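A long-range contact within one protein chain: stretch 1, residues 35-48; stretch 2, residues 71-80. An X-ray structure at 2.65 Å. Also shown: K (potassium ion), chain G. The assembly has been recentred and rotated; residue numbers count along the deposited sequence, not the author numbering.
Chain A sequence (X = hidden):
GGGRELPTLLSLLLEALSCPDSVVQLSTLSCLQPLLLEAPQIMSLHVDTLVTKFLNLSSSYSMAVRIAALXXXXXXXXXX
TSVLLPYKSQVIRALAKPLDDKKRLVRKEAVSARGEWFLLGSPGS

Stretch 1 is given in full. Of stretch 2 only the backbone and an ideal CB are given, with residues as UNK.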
# COMPACT_ATOMS: atom_id res chain seq x y z
N LEU A 35 -26.35 28.87 -4.29
CA LEU A 35 -25.77 29.33 -5.55
C LEU A 35 -24.98 28.22 -6.22
O LEU A 35 -25.01 28.08 -7.45
CB LEU A 35 -24.89 30.55 -5.30
CG LEU A 35 -25.57 31.77 -4.68
CD1 LEU A 35 -24.57 32.89 -4.45
CD2 LEU A 35 -26.73 32.24 -5.54
N LEU A 36 -24.27 27.41 -5.44
CA LEU A 36 -23.55 26.28 -6.01
C LEU A 36 -24.50 25.25 -6.60
O LEU A 36 -24.16 24.60 -7.60
CB LEU A 36 -22.66 25.62 -4.95
CG LEU A 36 -21.55 26.49 -4.36
CD1 LEU A 36 -20.86 25.78 -3.20
CD2 LEU A 36 -20.54 26.86 -5.44
N LEU A 37 -25.68 25.10 -6.02
CA LEU A 37 -26.61 24.08 -6.49
C LEU A 37 -27.45 24.55 -7.67
O LEU A 37 -27.76 23.74 -8.55
CB LEU A 37 -27.52 23.64 -5.34
CG LEU A 37 -26.82 23.05 -4.11
CD1 LEU A 37 -27.83 22.74 -3.02
CD2 LEU A 37 -26.03 21.81 -4.49
N GLU A 38 -27.83 25.83 -7.70
CA GLU A 38 -28.76 26.33 -8.70
C GLU A 38 -28.11 27.14 -9.81
O GLU A 38 -28.69 27.25 -10.89
CB GLU A 38 -29.85 27.18 -8.04
CG GLU A 38 -30.53 26.51 -6.86
CD GLU A 38 -31.24 25.23 -7.24
OE1 GLU A 38 -31.61 25.07 -8.42
OE2 GLU A 38 -31.43 24.38 -6.35
N ALA A 39 -26.92 27.70 -9.58
CA ALA A 39 -26.21 28.48 -10.59
C ALA A 39 -24.79 27.95 -10.76
O ALA A 39 -23.81 28.67 -10.55
CB ALA A 39 -26.20 29.96 -10.22
N PRO A 40 -24.64 26.69 -11.16
CA PRO A 40 -23.29 26.10 -11.19
C PRO A 40 -22.40 26.66 -12.28
O PRO A 40 -21.18 26.72 -12.10
CB PRO A 40 -23.57 24.60 -11.38
CG PRO A 40 -24.83 24.57 -12.16
CD PRO A 40 -25.65 25.75 -11.68
N GLN A 41 -22.97 27.07 -13.42
CA GLN A 41 -22.15 27.57 -14.51
C GLN A 41 -21.46 28.87 -14.13
O GLN A 41 -20.31 29.11 -14.52
CB GLN A 41 -23.01 27.76 -15.77
CG GLN A 41 -23.86 26.57 -16.15
CD GLN A 41 -25.18 26.53 -15.39
OE1 GLN A 41 -25.46 27.39 -14.56
NE2 GLN A 41 -26.00 25.53 -15.69
N ILE A 42 -22.14 29.72 -13.37
CA ILE A 42 -21.54 30.99 -12.97
C ILE A 42 -20.56 30.78 -11.83
O ILE A 42 -19.52 31.45 -11.77
CB ILE A 42 -22.64 32.00 -12.59
CG1 ILE A 42 -23.72 32.03 -13.68
CG2 ILE A 42 -22.05 33.38 -12.38
CD1 ILE A 42 -24.89 32.89 -13.33
N MET A 43 -20.87 29.87 -10.91
CA MET A 43 -19.97 29.62 -9.78
C MET A 43 -18.66 28.98 -10.21
O MET A 43 -17.67 29.06 -9.47
CB MET A 43 -20.65 28.74 -8.74
CG MET A 43 -21.90 29.35 -8.13
SD MET A 43 -21.61 30.99 -7.43
CE MET A 43 -20.30 30.65 -6.26
N SER A 44 -18.63 28.34 -11.38
CA SER A 44 -17.44 27.61 -11.81
C SER A 44 -16.26 28.53 -12.10
O SER A 44 -15.11 28.06 -12.12
CB SER A 44 -17.76 26.76 -13.03
OG SER A 44 -18.62 27.46 -13.92
N LEU A 45 -16.49 29.82 -12.31
CA LEU A 45 -15.37 30.73 -12.55
C LEU A 45 -14.52 30.89 -11.31
O LEU A 45 -13.30 31.11 -11.41
CB LEU A 45 -15.89 32.08 -13.02
CG LEU A 45 -16.55 32.11 -14.40
CD1 LEU A 45 -17.14 33.49 -14.66
CD2 LEU A 45 -15.56 31.74 -15.49
N HIS A 46 -15.12 30.79 -10.13
CA HIS A 46 -14.43 31.06 -8.87
C HIS A 46 -14.11 29.78 -8.11
O HIS A 46 -14.05 29.79 -6.88
CB HIS A 46 -15.27 32.01 -8.02
CG HIS A 46 -15.85 33.16 -8.79
ND1 HIS A 46 -16.98 33.03 -9.58
CD2 HIS A 46 -15.45 34.45 -8.91
CE1 HIS A 46 -17.25 34.20 -10.15
NE2 HIS A 46 -16.34 35.07 -9.76
N VAL A 47 -13.90 28.67 -8.82
CA VAL A 47 -13.66 27.39 -8.16
C VAL A 47 -12.43 27.46 -7.28
O VAL A 47 -12.43 26.96 -6.15
CB VAL A 47 -13.55 26.26 -9.20
CG1 VAL A 47 -13.01 25.00 -8.55
CG2 VAL A 47 -14.90 25.98 -9.82
N ASP A 48 -11.36 28.09 -7.77
CA ASP A 48 -10.10 28.08 -7.03
C ASP A 48 -10.25 28.76 -5.67
O ASP A 48 -9.79 28.23 -4.65
CB ASP A 48 -9.00 28.75 -7.84
CG ASP A 48 -7.62 28.47 -7.28
OD1 ASP A 48 -7.05 27.41 -7.62
OD2 ASP A 48 -7.12 29.30 -6.49
N UNK A 71 -20.58 21.31 3.94
CA UNK A 71 -21.77 21.23 3.10
C UNK A 71 -21.59 21.96 1.79
O UNK A 71 -22.16 21.56 0.77
CB UNK A 71 -22.98 21.80 3.84
N UNK A 72 -20.81 23.04 1.79
CA UNK A 72 -20.48 23.71 0.53
C UNK A 72 -19.50 22.88 -0.29
O UNK A 72 -19.59 22.86 -1.52
CB UNK A 72 -19.89 25.10 0.80
N UNK A 73 -18.56 22.21 0.37
CA UNK A 73 -17.67 21.29 -0.33
C UNK A 73 -18.46 20.19 -1.02
O UNK A 73 -18.11 19.76 -2.12
CB UNK A 73 -16.66 20.68 0.64
N UNK A 74 -19.52 19.71 -0.37
CA UNK A 74 -20.42 18.77 -1.02
C UNK A 74 -21.15 19.42 -2.18
O UNK A 74 -21.25 18.84 -3.27
CB UNK A 74 -21.43 18.21 -0.01
N UNK A 75 -21.65 20.65 -1.98
CA UNK A 75 -22.39 21.34 -3.02
C UNK A 75 -21.51 21.72 -4.20
O UNK A 75 -22.03 21.92 -5.31
CB UNK A 75 -23.05 22.59 -2.44
N UNK A 76 -20.20 21.82 -4.00
CA UNK A 76 -19.29 22.12 -5.11
C UNK A 76 -19.35 21.05 -6.19
O UNK A 76 -19.12 21.34 -7.36
CB UNK A 76 -17.85 22.26 -4.60
N UNK A 77 -19.65 19.80 -5.81
CA UNK A 77 -19.68 18.71 -6.78
C UNK A 77 -20.79 18.85 -7.81
O UNK A 77 -20.83 18.05 -8.75
CB UNK A 77 -19.83 17.37 -6.05
N UNK A 78 -21.68 19.84 -7.67
CA UNK A 78 -22.69 20.10 -8.69
C UNK A 78 -22.15 20.89 -9.87
O UNK A 78 -22.77 20.91 -10.93
CB UNK A 78 -23.87 20.85 -8.07
N UNK A 79 -20.99 21.54 -9.71
CA UNK A 79 -20.36 22.23 -10.81
C UNK A 79 -19.96 21.23 -11.90
O UNK A 79 -19.90 20.03 -11.65
CB UNK A 79 -19.14 23.02 -10.32
N UNK A 80 -19.70 21.71 -13.12
CA UNK A 80 -19.26 20.81 -14.18
C UNK A 80 -18.03 20.01 -13.77
O UNK A 80 -17.05 20.55 -13.25
CB UNK A 80 -18.96 21.60 -15.45
K K G . -20.62 17.08 -11.41

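Position 71 lies on a helix, and its ideal CB has nothing of stretch 1 within 5.5 Å. Almost any helix-tolerant side chain would suit it, polar ones included. It is Gln 71, extended and out of reach of stretch 1.

At position 72 the CA-to-CB bond points sideways, with the CB 4.2 Å from Leu 36 CD1. A small or medium apolar residue fits beside that methyl: alanine, cysteine, valine. The deposited residue is Cys 72. Its CB makes the apolar contact with Leu 36 CD1, which approaches the backbone still more closely, at 3.6 Å from Cys 72 O.

Positions 73 and 74 offer less to reason from. At 73 the bond points away from stretch 1, so this contact sets no limit on the choice; it is Met 73. At 74 it points sideways but finds no neighbour within 5.5 Å, and many residues would do. It is His 74, in the t rotamer, and it makes no contact with stretch 1.

Position 75 is far more restrictive. Its CB points toward stretch 1 and sits 3.7 Å from Leu 37 CD2 and 3.9 Å from Leu 36 CD1. The backbones also run close here, the CA of position 75 lying just 5.9 Å from Leu 36 CA. So close a backbone approach favours a small side chain, alanine above all, with glycine or serine possible. Ala 75 lets the helices draw near, Ala 75 CB packing 3.9 Å from Leu 36 CB.

At position 76 the bond points away, yet the CB is 4.8 Å from Leu 36 CD1, so a long apolar side chain could turn back. Leucine, methionine or isoleucine would serve. Leu 76 does so, bringing CD2 to 3.7 Å from Leu 36 CD2.

Position 77 follows in a type I turn running from 76 to 79, its CB pointing away. A small polar residue able to bond the preceding turn of backbone is plausible, as are others. Thr 77 donates from OG1 to His 74 O at 2.6 Å, and its carbonyl O lies 2.8 Å from the potassium ion.

Position 78 points toward stretch 1, with its CB 3.8 Å from Leu 36 O and 4.3 Å from Leu 37 CD2. A long chain with an aliphatic stem could run along Leu 37: arginine, lysine, methionine or glutamine. In Arg 78, CD lies 3.2 Å from Leu 37 O, and Leu 37 CD2 covers one face of the guanidinium, 3.7 Å from NE.

At position 79 the CA-to-CB bond points sideways, the CB 4.6 Å from Pro 40 O, 4.8 Å from Ser 44 CB and 5.2 Å from Val 47 CG2, so a side chain must reach onward to fill the recess. Leucine, isoleucine or methionine would suit. Leu 79 fills it: CD2 lies 3.7 Å from Pro 40 CB and 4.0 Å from Met 43 CB, and CD1 lies 3.5 Å from Val 47 CG2.

At position 80 the bond points sideways and the CB has nothing of stretch 1 within 5.5 Å. Phi of -54° and psi of 132° suit proline, but many small or polar residues would also do. Pro 80 places CD 4.1 Å from Pro 40 O.

Stretch 2 71-80: QCMHALTRLP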
# COMPACT_ATOMS: atom_id res chain seq x y z
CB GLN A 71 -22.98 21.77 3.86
CG GLN A 71 -23.37 20.96 5.08
CD GLN A 71 -24.56 21.53 5.82
OE1 GLN A 71 -25.12 22.56 5.42
NE2 GLN A 71 -24.97 20.87 6.89
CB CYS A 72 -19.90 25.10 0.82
SG CYS A 72 -21.15 26.33 1.24
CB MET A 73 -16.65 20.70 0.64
CG MET A 73 -15.61 21.68 1.12
SD MET A 73 -14.63 22.31 -0.25
CE MET A 73 -13.94 20.80 -0.90
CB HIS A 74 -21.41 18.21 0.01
CG HIS A 74 -22.33 17.17 -0.54
ND1 HIS A 74 -23.50 17.48 -1.21
CD2 HIS A 74 -22.27 15.82 -0.50
CE1 HIS A 74 -24.11 16.37 -1.57
NE2 HIS A 74 -23.39 15.34 -1.15
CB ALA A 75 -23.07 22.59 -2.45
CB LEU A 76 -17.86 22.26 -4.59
CG LEU A 76 -17.39 23.66 -4.18
CD1 LEU A 76 -15.95 23.60 -3.73
CD2 LEU A 76 -17.55 24.62 -5.34
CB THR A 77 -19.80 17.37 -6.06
OG1 THR A 77 -21.06 17.31 -5.37
CG2 THR A 77 -18.67 17.21 -5.05
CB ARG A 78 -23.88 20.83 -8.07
CG ARG A 78 -25.11 20.90 -8.97
CD ARG A 78 -26.39 20.83 -8.17
NE ARG A 78 -26.48 19.59 -7.40
CZ ARG A 78 -27.54 19.22 -6.69
NH1 ARG A 78 -28.61 20.00 -6.66
NH2 ARG A 78 -27.54 18.08 -6.02
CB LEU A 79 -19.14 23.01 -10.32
CG LEU A 79 -19.33 23.96 -9.13
CD1 LEU A 79 -18.10 24.81 -8.91
CD2 LEU A 79 -20.56 24.83 -9.31
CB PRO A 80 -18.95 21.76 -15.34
CG PRO A 80 -19.88 22.90 -15.12
CD PRO A 80 -19.99 23.07 -13.63
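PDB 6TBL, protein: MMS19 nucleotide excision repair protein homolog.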